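Local coordinates for neurotoxin (Clostridium botulinum, PDB 1ZB7), which acts in the host cytosol as the zinc endopeptidase light chain of botulinum neurotoxin type G, cleaving synaptobrevins-1, -2 and -3, at residues I14-I19 with I142-A147; P47-Y52 with P76-T81; L89-K94 with K384-T389; G120-P125 with N178-I183. One frame throughout, in Å; residues are numbered along the deposited sequence.

All four contacts lie within the zinc protease domain of the M27 family. Contact 1 joins two loops at the ends of neighbouring strands of the large mixed sheet, with contact 2 nested inside the chain loop it closes. Contacts 2 and 3 share helix 82-99: residues 76-81 lead into it and residues 89-94 form its middle. Their centres are about 18 Å apart, and they touch where Pro47 packs on Leu89. Contact 4, nested within the long loop closed by contact 3, lies on the opposite side of the chain's centre, about 39 Å away between centres. Three of the contacts join loop to loop, and contact 3 ties a loop to helix 82-99.

Contact 1. Residues I14-I19 with I142-A147; sequences INNDDI and IIQPGA
Asn16 and Ile142 bring the two backbones closest, with their CA atoms 5.6 Å apart, where the turn of residues 14-19 meets the chain just leaving strand 137-142. The amide of Asn16 pairs with both N and O of Ile143. Ile143 N donates to Asn16 OD1 over 2.9 Å with a nearly straight bond of 169°, and Asn16 ND2 donates to Ile143 O over 3.1 Å. In the second bond Ile143 O lies in the amide plane of Asn16, whereas ND2 stands above the plane of the Ile143 carbonyl. Asparagine suits the place because one short, flat group offers an acceptor and a donor side by side, much as the peptide of an adjoining strand would. CG lies anti to the carbonyl carbon of Asn16 (chi1 -62°), and this sends the amide across to the other loop.

In the mixed sheet, strand 19-23 runs antiparallel beside strand 137-142, and the side chain in effect appears to extend their pairing beyond the regular strands. The turn itself is built on Asn15 OD1: its bond from Asp17 N makes an Asx turn, widened to an Asx motif by Asp18 N, with Ile19 N a third donor. Asn15 ND2 in turn donates to Asp18 OD1. This bonding fixes the loop from which Asn16 projects.

Apolar contacts flank the amide. The CG2 branch of Ile14 touches CG1 of Ile143 at 4.1 Å, the two branched side chains meeting at a slant, while Ile142 CG2 rests 4.0 Å from Asn16 CG. Lys140, on strand 137-142, donates through NZ to Asn16 O.

Contact 2. Residues P47-Y52 with P76-T81; sequences PERFTY and PTYLKT
Arg49 and Leu79 carry this contact, with Tyr78 a distant third. Arg49 points into the turn of residues 76-81, and its NH1 donates to Tyr78 O over 3.0 Å at an angle of 161°. The carbonyl oxygen sits at the edge of the guanidinium, in its plane, while NH1 is tilted 28° from the plane of the carbonyl. Bends at chi2 and chi3 (both -69°) fold the arginine so that CD also comes to 3.4 Å from Tyr78 O. Other carbonyls complete the grip: NH1 also donates to Asp75 O, NE to Pro163 O and NH2 to Gly164 O. An arginine fits here because its several N-H groups can tie its own loop to two others, around residues 75-78 and 163-164.

Leu79 supplies the apolar half. It takes the third position of a type II beta turn from Thr77 to Lys80, which needs a left-handed backbone; Leu79 bears this while its CB packs 3.9 Å from Arg49 CD and its CD1 3.7 Å from Glu48 C. Its CG lies over a face of the Tyr78 ring. The bent chain of Lys80 crosses Arg49 at about a right angle. Its NZ stands 4.0 Å from Arg49 NH1, a closeness of like charges probably eased by the surrounding carbonyls, including a weak bond from NZ to Pro76 O.

Just past the turn, Thr81 is the N-cap of helix 82-99. Phe88 of that helix packs against Pro47, Tyr78 and Leu79, Lys85 forms a salt bridge with Glu48, and strand 34-38 lies against Pro47 and Glu48 through Phe37 and Tyr34.

Contact 3. Residues L89-K94 with K384-T389; sequences LKTMIK and KLLDNT
Lys90 is the first residue of segment 89-94 to meet the loop. Its CB lies 4.1 Å from CD1 of Leu386, and its carbonyl oxygen is close to the CD2 branch. Beyond CG the chain leads away to a salt bridge with Asp86, so only the base of this lysine serves the contact.

Thr91, one residue on, meets both leucines. With OG1 beside the backbone N (chi1 -58°), CG2 is left anti to it and meets Leu385 CD1 at 3.7 Å, the two side chains crossing at about a right angle. OG1 lies beside Leu386 CG while bonding back to Lys87 O one turn earlier. A threonine therefore presents a methyl to the loop and keeps its hydroxyl satisfied by its own helix.

Lys94 follows with the largest share of the helix side. CG is anti to the backbone N (chi1 175°) and the chain runs extended, carrying NZ to the type I beta turn of Lys384 to Asp387. NZ donates to Leu385 O over 2.9 Å, and to Asn388 OD1 over 2.8 Å from well above the amide plane; asparagine offers it a neutral side-chain carbonyl. The Lys94 and Leu386 side chains slide past each other in opposite directions. Lys94 NZ also donates to water 1 at 2.7 Å, which gives a weak bond to Leu386 O, and Tyr391 O is a further acceptor.

Four oxygens thus crowd three N-H groups, so at least one hydrogen is probably shared. These partners are neutral: two backbone carbonyls, an amide and a water. Their dipoles probably stabilise the ammonium charge and tie the loop after strand 377-381 to the helix.

Contact 4. Residues G120-P125 with N178-I183; sequences GNASTP and NGHSPI
His180 meets the turn of residues 120-125 mainly by packing of its ring. Its CG sits between the backbone N and carbonyl carbon (chi1 59°), turning the ring to Ala122, whose CB sits over one face in a CH-pi contact, 3.8 Å from the ring centroid and 29° off the normal, with its closest approach to CG at 3.4 Å. Ser123 N lies over a face near the rim, and Ser123 CB approaches NE2. Asn121 comes across at about a right angle, its amide plane 34° from the ring and its OD1 3.4 Å from CE1. Alanine is small enough to let the ring come this close to the backbone. Pro182 adds a looser apolar touch, its CG 4.4 Å from Asn121 CB.

Hydrogen bonds across the contact pass through solvent. Water 2 accepts from Ala122 N and lies 2.6 Å from His180 ND1. Histidine suits the place, its flat ring facing the methyl while ND1 holds the water.

Bonds within residues 120-125 shape the surface that the ring meets. Asn121 OD1 accepts from Ser123 N on a lone pair, an Asx turn. A type I beta turn from Asn121 to Thr124 is closed by Thr124 N to Asn121 O at 2.9 Å. Asn121 ND2 is held by Asn135 OD1.

With no direct hydrogen bond between the segments, the joint rests mainly on apolar and ring contact against a turn whose shape is probably held by Asn121, while the water serves both Ala122 N and ND1.

Contact 1. Residues I14-I19 with I142-A147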
loop_
_atom_site.group_PDB
_atom_site.type_symbol
_atom_site.label_atom_id
_atom_site.label_comp_id
_atom_site.label_asym_id
_atom_site.label_seq_id
_atom_site.Cartn_x
_atom_site.Cartn_y
_atom_site.Cartn_z
ATOM N N ILE A 14 3.385 -37.163 -29.947
ATOM C CA ILE A 14 2.808 -37.719 -28.745
ATOM C C ILE A 14 3.547 -39.025 -28.460
ATOM O O ILE A 14 3.636 -39.869 -29.337
ATOM C CB ILE A 14 1.289 -37.984 -28.985
ATOM C CG1 ILE A 14 0.484 -36.690 -29.222
ATOM C CG2 ILE A 14 0.697 -38.702 -27.882
ATOM C CD1 ILE A 14 0.330 -35.849 -27.913
ATOM N N ASN A 15 4.057 -39.217 -27.240
ATOM C CA ASN A 15 4.632 -40.508 -26.926
ATOM C C ASN A 15 4.014 -41.178 -25.664
ATOM O O ASN A 15 4.426 -42.259 -25.333
ATOM C CB ASN A 15 6.184 -40.403 -26.791
ATOM C CG ASN A 15 6.607 -39.295 -25.839
ATOM O OD1 ASN A 15 6.083 -39.174 -24.719
ATOM N ND2 ASN A 15 7.564 -38.526 -26.238
ATOM N N ASN A 16 3.054 -40.482 -25.001
ATOM C CA ASN A 16 2.281 -40.953 -23.855
ATOM C C ASN A 16 3.059 -40.952 -22.594
ATOM O O ASN A 16 2.594 -41.449 -21.621
ATOM C CB ASN A 16 1.712 -42.343 -24.102
ATOM C CG ASN A 16 0.756 -42.384 -25.258
ATOM O OD1 ASN A 16 -0.098 -41.522 -25.392
ATOM N ND2 ASN A 16 0.927 -43.325 -26.113
ATOM N N ASP A 17 4.274 -40.421 -22.622
ATOM C CA ASP A 17 5.158 -40.362 -21.488
ATOM C C ASP A 17 5.364 -38.873 -21.143
ATOM O O ASP A 17 4.749 -38.330 -20.191
ATOM C CB ASP A 17 6.492 -41.046 -21.829
ATOM C CG ASP A 17 7.556 -40.900 -20.686
ATOM O OD1 ASP A 17 7.285 -40.383 -19.580
ATOM O OD2 ASP A 17 8.703 -41.231 -20.922
ATOM N N ASP A 18 6.220 -38.186 -21.912
ATOM C CA ASP A 18 6.507 -36.794 -21.592
ATOM C C ASP A 18 5.905 -35.840 -22.629
ATOM O O ASP A 18 5.947 -34.641 -22.467
ATOM C CB ASP A 18 8.006 -36.586 -21.339
ATOM C CG ASP A 18 8.863 -36.945 -22.554
ATOM O OD1 ASP A 18 8.360 -37.323 -23.649
ATOM O OD2 ASP A 18 10.071 -36.792 -22.444
ATOM N N ILE A 19 5.280 -36.408 -23.645
ATOM C CA ILE A 19 4.466 -35.647 -24.589
ATOM C C ILE A 19 3.119 -36.355 -24.674
ATOM O O ILE A 19 3.042 -37.510 -25.127
ATOM C CB ILE A 19 5.123 -35.479 -25.990
ATOM C CG1 ILE A 19 6.489 -34.825 -25.842
ATOM C CG2 ILE A 19 4.227 -34.614 -26.850
ATOM C CD1 ILE A 19 7.356 -34.731 -27.087
ATOM N N ILE A 142 -4.023 -42.011 -23.197
ATOM C CA ILE A 142 -3.008 -42.869 -23.815
ATOM C C ILE A 142 -3.428 -43.082 -25.264
ATOM O O ILE A 142 -4.430 -43.692 -25.496
ATOM C CB ILE A 142 -2.901 -44.284 -23.119
ATOM C CG1 ILE A 142 -2.673 -44.192 -21.604
ATOM C CG2 ILE A 142 -1.815 -45.110 -23.730
ATOM C CD1 ILE A 142 -1.330 -43.537 -21.201
ATOM N N ILE A 143 -2.670 -42.559 -26.215
ATOM C CA ILE A 143 -3.016 -42.639 -27.614
ATOM C C ILE A 143 -2.332 -43.833 -28.240
ATOM O O ILE A 143 -1.119 -43.829 -28.422
ATOM C CB ILE A 143 -2.576 -41.372 -28.437
ATOM C CG1 ILE A 143 -3.133 -40.055 -27.844
ATOM C CG2 ILE A 143 -2.984 -41.552 -29.977
ATOM C CD1 ILE A 143 -4.582 -39.704 -28.198
ATOM N N GLN A 144 -3.122 -44.822 -28.620
ATOM C CA GLN A 144 -2.603 -46.023 -29.260
ATOM C C GLN A 144 -3.297 -46.200 -30.601
ATOM O O GLN A 144 -4.527 -46.141 -30.668
ATOM C CB GLN A 144 -2.833 -47.269 -28.393
ATOM C CG GLN A 144 -2.233 -47.216 -26.946
ATOM C CD GLN A 144 -0.701 -47.405 -26.870
ATOM O OE1 GLN A 144 0.029 -46.999 -27.772
ATOM N NE2 GLN A 144 -0.221 -47.991 -25.756
ATOM N N PRO A 145 -2.505 -46.324 -31.686
ATOM C CA PRO A 145 -3.059 -46.619 -33.017
ATOM C C PRO A 145 -3.634 -48.025 -33.159
ATOM O O PRO A 145 -2.952 -49.010 -32.867
ATOM C CB PRO A 145 -1.861 -46.385 -33.957
ATOM C CG PRO A 145 -0.977 -45.393 -33.155
ATOM C CD PRO A 145 -1.064 -46.023 -31.780
ATOM N N GLY A 146 -4.901 -48.100 -33.564
ATOM C CA GLY A 146 -5.575 -49.385 -33.729
ATOM C C GLY A 146 -6.653 -49.626 -32.695
ATOM O O GLY A 146 -7.670 -50.241 -32.999
ATOM N N ALA A 147 -6.448 -49.141 -31.473
ATOM C CA ALA A 147 -7.425 -49.352 -30.399
ATOM C C ALA A 147 -7.988 -48.052 -29.851
ATOM O O ALA A 147 -7.406 -46.978 -30.035
ATOM C CB ALA A 147 -6.804 -50.159 -29.277
#

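Contact 2. Residues P47-Y52 with P76-T81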
loop_
_atom_site.group_PDB
_atom_site.type_symbol
_atom_site.label_atom_id
_atom_site.label_comp_id
_atom_site.label_asym_id
_atom_site.label_seq_id
_atom_site.Cartn_x
_atom_site.Cartn_y
_atom_site.Cartn_z
ATOM N N PRO A 47 1.184 -25.229 -24.158
ATOM C CA PRO A 47 1.253 -23.978 -24.975
ATOM C C PRO A 47 -0.052 -23.639 -25.673
ATOM O O PRO A 47 -0.134 -23.693 -26.859
ATOM C CB PRO A 47 2.383 -24.261 -25.982
ATOM C CG PRO A 47 2.889 -25.532 -25.673
ATOM C CD PRO A 47 1.900 -26.298 -24.846
ATOM N N GLU A 48 -1.061 -23.325 -24.883
ATOM C CA GLU A 48 -2.336 -23.037 -25.385
ATOM C C GLU A 48 -2.863 -21.922 -24.503
ATOM O O GLU A 48 -2.474 -21.766 -23.367
ATOM C CB GLU A 48 -3.338 -24.186 -25.186
ATOM C CG GLU A 48 -2.968 -25.551 -25.671
ATOM C CD GLU A 48 -3.436 -25.815 -27.084
ATOM O OE1 GLU A 48 -4.470 -25.196 -27.432
ATOM O OE2 GLU A 48 -2.799 -26.694 -27.778
ATOM N N ARG A 49 -3.856 -21.250 -25.018
ATOM C CA ARG A 49 -4.603 -20.300 -24.242
ATOM C C ARG A 49 -5.470 -21.035 -23.235
ATOM O O ARG A 49 -6.078 -22.002 -23.561
ATOM C CB ARG A 49 -5.457 -19.388 -25.163
ATOM C CG ARG A 49 -4.637 -18.666 -26.228
ATOM C CD ARG A 49 -3.710 -17.587 -25.679
ATOM N NE ARG A 49 -4.463 -16.450 -25.157
ATOM C CZ ARG A 49 -4.965 -15.453 -25.871
ATOM N NH1 ARG A 49 -4.709 -15.374 -27.160
ATOM N NH2 ARG A 49 -5.661 -14.501 -25.293
ATOM N N PHE A 50 -5.513 -20.459 -22.043
ATOM C CA PHE A 50 -6.386 -20.764 -20.980
ATOM C C PHE A 50 -7.802 -20.251 -21.120
ATOM O O PHE A 50 -8.131 -19.126 -20.817
ATOM C CB PHE A 50 -5.846 -20.152 -19.708
ATOM C CG PHE A 50 -6.593 -20.561 -18.529
ATOM C CD1 PHE A 50 -6.281 -21.782 -17.896
ATOM C CD2 PHE A 50 -7.641 -19.798 -18.047
ATOM C CE1 PHE A 50 -6.984 -22.197 -16.755
ATOM C CE2 PHE A 50 -8.370 -20.233 -16.895
ATOM C CZ PHE A 50 -8.029 -21.443 -16.271
ATOM N N THR A 51 -8.672 -21.167 -21.384
ATOM C CA THR A 51 -10.014 -20.915 -21.794
ATOM C C THR A 51 -11.036 -21.150 -20.716
ATOM O O THR A 51 -12.098 -20.550 -20.771
ATOM C CB THR A 51 -10.257 -21.810 -23.009
ATOM O OG1 THR A 51 -10.173 -20.979 -24.188
ATOM C CG2 THR A 51 -11.589 -22.600 -22.912
ATOM N N TYR A 52 -10.730 -22.010 -19.743
ATOM C CA TYR A 52 -11.732 -22.459 -18.793
ATOM C C TYR A 52 -12.181 -21.299 -17.917
ATOM O O TYR A 52 -13.330 -21.280 -17.470
ATOM C CB TYR A 52 -11.189 -23.618 -17.933
ATOM C CG TYR A 52 -12.170 -24.771 -17.692
ATOM C CD1 TYR A 52 -12.651 -25.052 -16.392
ATOM C CD2 TYR A 52 -12.604 -25.598 -18.751
ATOM C CE1 TYR A 52 -13.567 -26.139 -16.140
ATOM C CE2 TYR A 52 -13.524 -26.709 -18.517
ATOM C CZ TYR A 52 -13.999 -26.975 -17.205
ATOM O OH TYR A 52 -14.873 -28.048 -16.946
ATOM N N PRO A 76 -6.151 -11.689 -29.173
ATOM C CA PRO A 76 -6.819 -12.937 -29.505
ATOM C C PRO A 76 -6.049 -13.950 -30.359
ATOM O O PRO A 76 -6.390 -15.094 -30.415
ATOM C CB PRO A 76 -8.000 -12.496 -30.310
ATOM C CG PRO A 76 -8.051 -11.127 -30.255
ATOM C CD PRO A 76 -6.894 -10.534 -29.612
ATOM N N THR A 77 -5.001 -13.502 -30.969
ATOM C CA THR A 77 -4.229 -14.194 -31.964
ATOM C C THR A 77 -3.015 -14.834 -31.343
ATOM O O THR A 77 -2.346 -15.633 -31.985
ATOM C CB THR A 77 -3.841 -13.104 -32.961
ATOM O OG1 THR A 77 -4.498 -13.381 -34.178
ATOM C CG2 THR A 77 -2.309 -12.866 -33.141
ATOM N N TYR A 78 -2.726 -14.514 -30.074
ATOM C CA TYR A 78 -1.574 -15.106 -29.404
ATOM C C TYR A 78 -1.836 -16.600 -29.263
ATOM O O TYR A 78 -2.946 -17.026 -28.968
ATOM C CB TYR A 78 -1.330 -14.421 -28.070
ATOM C CG TYR A 78 -0.095 -14.832 -27.333
ATOM C CD1 TYR A 78 1.125 -14.628 -27.881
ATOM C CD2 TYR A 78 -0.166 -15.360 -26.014
ATOM C CE1 TYR A 78 2.269 -14.971 -27.226
ATOM C CE2 TYR A 78 0.972 -15.693 -25.324
ATOM C CZ TYR A 78 2.204 -15.532 -25.925
ATOM O OH TYR A 78 3.407 -15.825 -25.251
ATOM N N LEU A 79 -0.800 -17.389 -29.473
ATOM C CA LEU A 79 -0.848 -18.861 -29.409
ATOM C C LEU A 79 -1.845 -19.626 -30.277
ATOM O O LEU A 79 -2.343 -20.657 -29.852
ATOM C CB LEU A 79 -1.041 -19.344 -27.956
ATOM C CG LEU A 79 -0.018 -18.897 -26.963
ATOM C CD1 LEU A 79 -0.176 -19.604 -25.691
ATOM C CD2 LEU A 79 1.372 -19.130 -27.490
ATOM N N LYS A 80 -2.169 -19.138 -31.449
ATOM C CA LYS A 80 -3.047 -19.840 -32.370
ATOM C C LYS A 80 -2.366 -20.724 -33.364
ATOM O O LYS A 80 -2.958 -21.693 -33.764
ATOM C CB LYS A 80 -3.871 -18.860 -33.213
ATOM C CG LYS A 80 -4.747 -18.001 -32.378
ATOM C CD LYS A 80 -5.570 -18.779 -31.323
ATOM C CE LYS A 80 -5.463 -18.072 -29.958
ATOM N NZ LYS A 80 -6.790 -17.991 -29.382
ATOM N N THR A 81 -1.190 -20.336 -33.849
ATOM C CA THR A 81 -0.478 -21.207 -34.766
ATOM C C THR A 81 0.509 -22.087 -34.025
ATOM O O THR A 81 1.029 -21.705 -33.004
ATOM C CB THR A 81 0.259 -20.468 -35.829
ATOM O OG1 THR A 81 1.474 -19.938 -35.288
ATOM C CG2 THR A 81 -0.568 -19.389 -36.381
#

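Contact 3. Residues L89-K94 with K384-T389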
loop_
_atom_site.group_PDB
_atom_site.type_symbol
_atom_site.label_atom_id
_atom_site.label_comp_id
_atom_site.label_asym_id
_atom_site.label_seq_id
_atom_site.Cartn_x
_atom_site.Cartn_y
_atom_site.Cartn_z
ATOM N N LEU A 89 6.739 -22.602 -25.947
ATOM C CA LEU A 89 7.404 -23.756 -25.382
ATOM C C LEU A 89 8.946 -23.615 -25.173
ATOM O O LEU A 89 9.468 -23.858 -24.055
ATOM C CB LEU A 89 7.103 -24.927 -26.249
ATOM C CG LEU A 89 7.609 -26.351 -25.938
ATOM C CD1 LEU A 89 7.260 -26.765 -24.503
ATOM C CD2 LEU A 89 6.963 -27.287 -26.965
ATOM N N LYS A 90 9.622 -23.193 -26.224
ATOM C CA LYS A 90 11.025 -22.898 -26.210
ATOM C C LYS A 90 11.385 -21.758 -25.277
ATOM O O LYS A 90 12.405 -21.815 -24.563
ATOM C CB LYS A 90 11.550 -22.721 -27.669
ATOM C CG LYS A 90 11.802 -24.120 -28.325
ATOM C CD LYS A 90 11.742 -24.111 -29.782
ATOM C CE LYS A 90 12.032 -25.540 -30.383
ATOM N NZ LYS A 90 11.710 -25.558 -31.882
ATOM N N THR A 91 10.554 -20.734 -25.261
ATOM C CA THR A 91 10.777 -19.610 -24.347
ATOM C C THR A 91 10.603 -20.082 -22.879
ATOM O O THR A 91 11.391 -19.746 -22.044
ATOM C CB THR A 91 9.803 -18.431 -24.627
ATOM O OG1 THR A 91 9.947 -17.995 -25.978
ATOM C CG2 THR A 91 10.035 -17.294 -23.707
ATOM N N MET A 92 9.570 -20.848 -22.586
ATOM C CA MET A 92 9.362 -21.393 -21.231
ATOM C C MET A 92 10.573 -22.226 -20.774
ATOM O O MET A 92 11.024 -22.120 -19.626
ATOM C CB MET A 92 8.068 -22.223 -21.120
ATOM C CG MET A 92 6.750 -21.479 -21.177
ATOM S SD MET A 92 6.726 -19.886 -20.237
ATOM C CE MET A 92 6.997 -20.534 -18.579
ATOM N N ILE A 93 11.099 -23.058 -21.681
ATOM C CA ILE A 93 12.242 -23.875 -21.361
ATOM C C ILE A 93 13.461 -23.020 -21.096
ATOM O O ILE A 93 14.272 -23.331 -20.194
ATOM C CB ILE A 93 12.520 -24.839 -22.496
ATOM C CG1 ILE A 93 11.417 -25.889 -22.534
ATOM C CG2 ILE A 93 13.946 -25.479 -22.371
ATOM C CD1 ILE A 93 11.337 -26.587 -23.902
ATOM N N LYS A 94 13.618 -21.947 -21.891
ATOM C CA LYS A 94 14.762 -21.097 -21.740
ATOM C C LYS A 94 14.669 -20.412 -20.381
ATOM O O LYS A 94 15.649 -20.276 -19.683
ATOM C CB LYS A 94 14.853 -20.074 -22.851
ATOM C CG LYS A 94 15.983 -19.049 -22.720
ATOM C CD LYS A 94 16.412 -18.549 -24.040
ATOM C CE LYS A 94 17.549 -17.446 -23.933
ATOM N NZ LYS A 94 17.757 -16.835 -25.284
ATOM N N LYS A 384 11.934 -11.050 -28.743
ATOM C CA LYS A 384 13.360 -11.391 -28.854
ATOM C C LYS A 384 13.973 -12.282 -27.764
ATOM O O LYS A 384 15.179 -12.367 -27.673
ATOM C CB LYS A 384 14.134 -10.062 -28.956
ATOM C CG LYS A 384 13.777 -9.399 -30.249
ATOM C CD LYS A 384 14.787 -8.449 -30.737
ATOM C CE LYS A 384 14.204 -7.712 -31.943
ATOM N NZ LYS A 384 14.715 -6.372 -31.980
ATOM N N LEU A 385 13.148 -12.957 -26.964
ATOM C CA LEU A 385 13.612 -13.739 -25.813
ATOM C C LEU A 385 14.411 -14.963 -26.236
ATOM O O LEU A 385 15.268 -15.430 -25.490
ATOM C CB LEU A 385 12.411 -14.180 -24.935
ATOM C CG LEU A 385 11.757 -13.075 -24.089
ATOM C CD1 LEU A 385 10.683 -13.678 -23.311
ATOM C CD2 LEU A 385 12.727 -12.382 -23.143
ATOM N N LEU A 386 14.149 -15.466 -27.438
ATOM C CA LEU A 386 15.023 -16.490 -28.084
ATOM C C LEU A 386 16.239 -15.962 -28.866
ATOM O O LEU A 386 16.965 -16.761 -29.439
ATOM C CB LEU A 386 14.202 -17.442 -29.009
ATOM C CG LEU A 386 13.087 -18.208 -28.279
ATOM C CD1 LEU A 386 12.252 -19.043 -29.252
ATOM C CD2 LEU A 386 13.663 -19.059 -27.094
ATOM N N ASP A 387 16.475 -14.652 -28.895
ATOM C CA ASP A 387 17.640 -14.064 -29.510
ATOM C C ASP A 387 18.739 -13.888 -28.443
ATOM O O ASP A 387 18.613 -13.037 -27.557
ATOM C CB ASP A 387 17.233 -12.695 -30.052
ATOM C CG ASP A 387 18.257 -12.105 -31.042
ATOM O OD1 ASP A 387 19.448 -12.372 -30.870
ATOM O OD2 ASP A 387 17.848 -11.424 -31.999
ATOM N N ASN A 388 19.829 -14.640 -28.545
ATOM C CA ASN A 388 20.945 -14.519 -27.586
ATOM C C ASN A 388 21.780 -13.217 -27.661
ATOM O O ASN A 388 22.484 -12.900 -26.725
ATOM C CB ASN A 388 21.847 -15.749 -27.575
ATOM C CG ASN A 388 21.162 -16.976 -26.998
ATOM O OD1 ASN A 388 20.517 -16.950 -25.942
ATOM N ND2 ASN A 388 21.316 -18.066 -27.682
ATOM N N THR A 389 21.609 -12.405 -28.685
ATOM C CA THR A 389 22.202 -11.049 -28.650
ATOM C C THR A 389 21.438 -10.078 -27.761
ATOM O O THR A 389 21.935 -8.963 -27.476
ATOM C CB THR A 389 22.335 -10.447 -30.054
ATOM O OG1 THR A 389 21.053 -10.246 -30.603
ATOM C CG2 THR A 389 23.122 -11.393 -30.977
HETATM O O HOH W 1 18.266 -18.758 -27.115
#

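Contact 4. Residues G120-P125 with N178-I183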
loop_
_atom_site.group_PDB
_atom_site.type_symbol
_atom_site.label_atom_id
_atom_site.label_comp_id
_atom_site.label_asym_id
_atom_site.label_seq_id
_atom_site.Cartn_x
_atom_site.Cartn_y
_atom_site.Cartn_z
ATOM N N GLY A 120 -5.239 -36.635 -0.822
ATOM C CA GLY A 120 -6.492 -36.423 -0.138
ATOM C C GLY A 120 -6.755 -34.955 0.107
ATOM O O GLY A 120 -6.024 -34.111 -0.319
ATOM N N ASN A 121 -7.804 -34.661 0.862
ATOM C CA ASN A 121 -8.218 -33.296 1.226
ATOM C C ASN A 121 -9.174 -33.459 2.379
ATOM O O ASN A 121 -9.395 -34.544 2.787
ATOM C CB ASN A 121 -8.875 -32.521 0.077
ATOM C CG ASN A 121 -9.984 -33.285 -0.623
ATOM O OD1 ASN A 121 -10.931 -33.716 -0.007
ATOM N ND2 ASN A 121 -9.902 -33.366 -1.938
ATOM N N ALA A 122 -9.692 -32.351 2.903
ATOM C CA ALA A 122 -10.590 -32.336 4.063
ATOM C C ALA A 122 -11.715 -33.314 3.968
ATOM O O ALA A 122 -12.180 -33.760 4.966
ATOM C CB ALA A 122 -11.199 -30.890 4.260
ATOM N N SER A 123 -12.164 -33.666 2.777
ATOM C CA SER A 123 -13.308 -34.554 2.641
ATOM C C SER A 123 -12.922 -35.980 2.409
ATOM O O SER A 123 -13.794 -36.835 2.230
ATOM C CB SER A 123 -14.088 -34.107 1.415
ATOM O OG SER A 123 -13.283 -34.418 0.272
ATOM N N THR A 124 -11.624 -36.290 2.349
ATOM C CA THR A 124 -11.252 -37.713 2.253
ATOM C C THR A 124 -11.091 -38.300 3.630
ATOM O O THR A 124 -10.614 -37.617 4.513
ATOM C CB THR A 124 -10.015 -37.934 1.334
ATOM O OG1 THR A 124 -8.914 -37.164 1.804
ATOM C CG2 THR A 124 -10.337 -37.425 -0.080
ATOM N N PRO A 125 -11.493 -39.576 3.812
ATOM C CA PRO A 125 -11.276 -40.236 5.105
ATOM C C PRO A 125 -9.793 -40.181 5.551
ATOM O O PRO A 125 -8.937 -40.515 4.803
ATOM C CB PRO A 125 -11.782 -41.715 4.882
ATOM C CG PRO A 125 -12.672 -41.641 3.619
ATOM C CD PRO A 125 -12.110 -40.474 2.813
ATOM N N ASN A 178 -15.348 -28.242 -2.940
ATOM C CA ASN A 178 -16.623 -27.888 -2.317
ATOM C C ASN A 178 -16.429 -27.743 -0.792
ATOM O O ASN A 178 -16.245 -28.742 -0.062
ATOM C CB ASN A 178 -17.692 -28.944 -2.643
ATOM C CG ASN A 178 -19.029 -28.660 -1.959
ATOM O OD1 ASN A 178 -19.646 -29.577 -1.370
ATOM N ND2 ASN A 178 -19.476 -27.381 -2.009
ATOM N N GLY A 179 -16.484 -26.493 -0.333
ATOM C CA GLY A 179 -16.118 -26.146 1.036
ATOM C C GLY A 179 -14.615 -25.878 1.057
ATOM O O GLY A 179 -14.130 -24.932 0.438
ATOM N N HIS A 180 -13.892 -26.759 1.737
ATOM C CA HIS A 180 -12.450 -26.638 2.018
ATOM C C HIS A 180 -11.427 -26.160 0.909
ATOM O O HIS A 180 -11.710 -26.110 -0.319
ATOM C CB HIS A 180 -12.022 -27.992 2.541
ATOM C CG HIS A 180 -12.272 -29.108 1.559
ATOM N ND1 HIS A 180 -11.338 -29.500 0.608
ATOM C CD2 HIS A 180 -13.363 -29.900 1.372
ATOM C CE1 HIS A 180 -11.848 -30.488 -0.113
ATOM N NE2 HIS A 180 -13.070 -30.752 0.330
ATOM N N SER A 181 -10.226 -25.808 1.369
ATOM C CA SER A 181 -9.169 -25.323 0.469
ATOM C C SER A 181 -7.793 -25.938 0.761
ATOM O O SER A 181 -7.077 -25.480 1.651
ATOM C CB SER A 181 -9.061 -23.828 0.537
ATOM O OG SER A 181 -8.029 -23.431 -0.353
ATOM N N PRO A 182 -7.442 -26.989 0.015
ATOM C CA PRO A 182 -6.213 -27.754 0.301
ATOM C C PRO A 182 -4.888 -27.010 0.301
ATOM O O PRO A 182 -3.970 -27.401 1.029
ATOM C CB PRO A 182 -6.217 -28.927 -0.727
ATOM C CG PRO A 182 -7.354 -28.737 -1.611
ATOM C CD PRO A 182 -8.250 -27.609 -1.050
ATOM N N ILE A 183 -4.806 -25.956 -0.487
ATOM C CA ILE A 183 -3.617 -25.142 -0.562
ATOM C C ILE A 183 -3.330 -24.274 0.676
ATOM O O ILE A 183 -2.238 -23.742 0.774
ATOM C CB ILE A 183 -3.608 -24.235 -1.804
ATOM C CG1 ILE A 183 -4.702 -23.180 -1.798
ATOM C CG2 ILE A 183 -3.664 -25.108 -3.090
ATOM C CD1 ILE A 183 -4.432 -22.194 -2.968
HETATM O O HOH W 2 -8.962 -29.513 1.580
#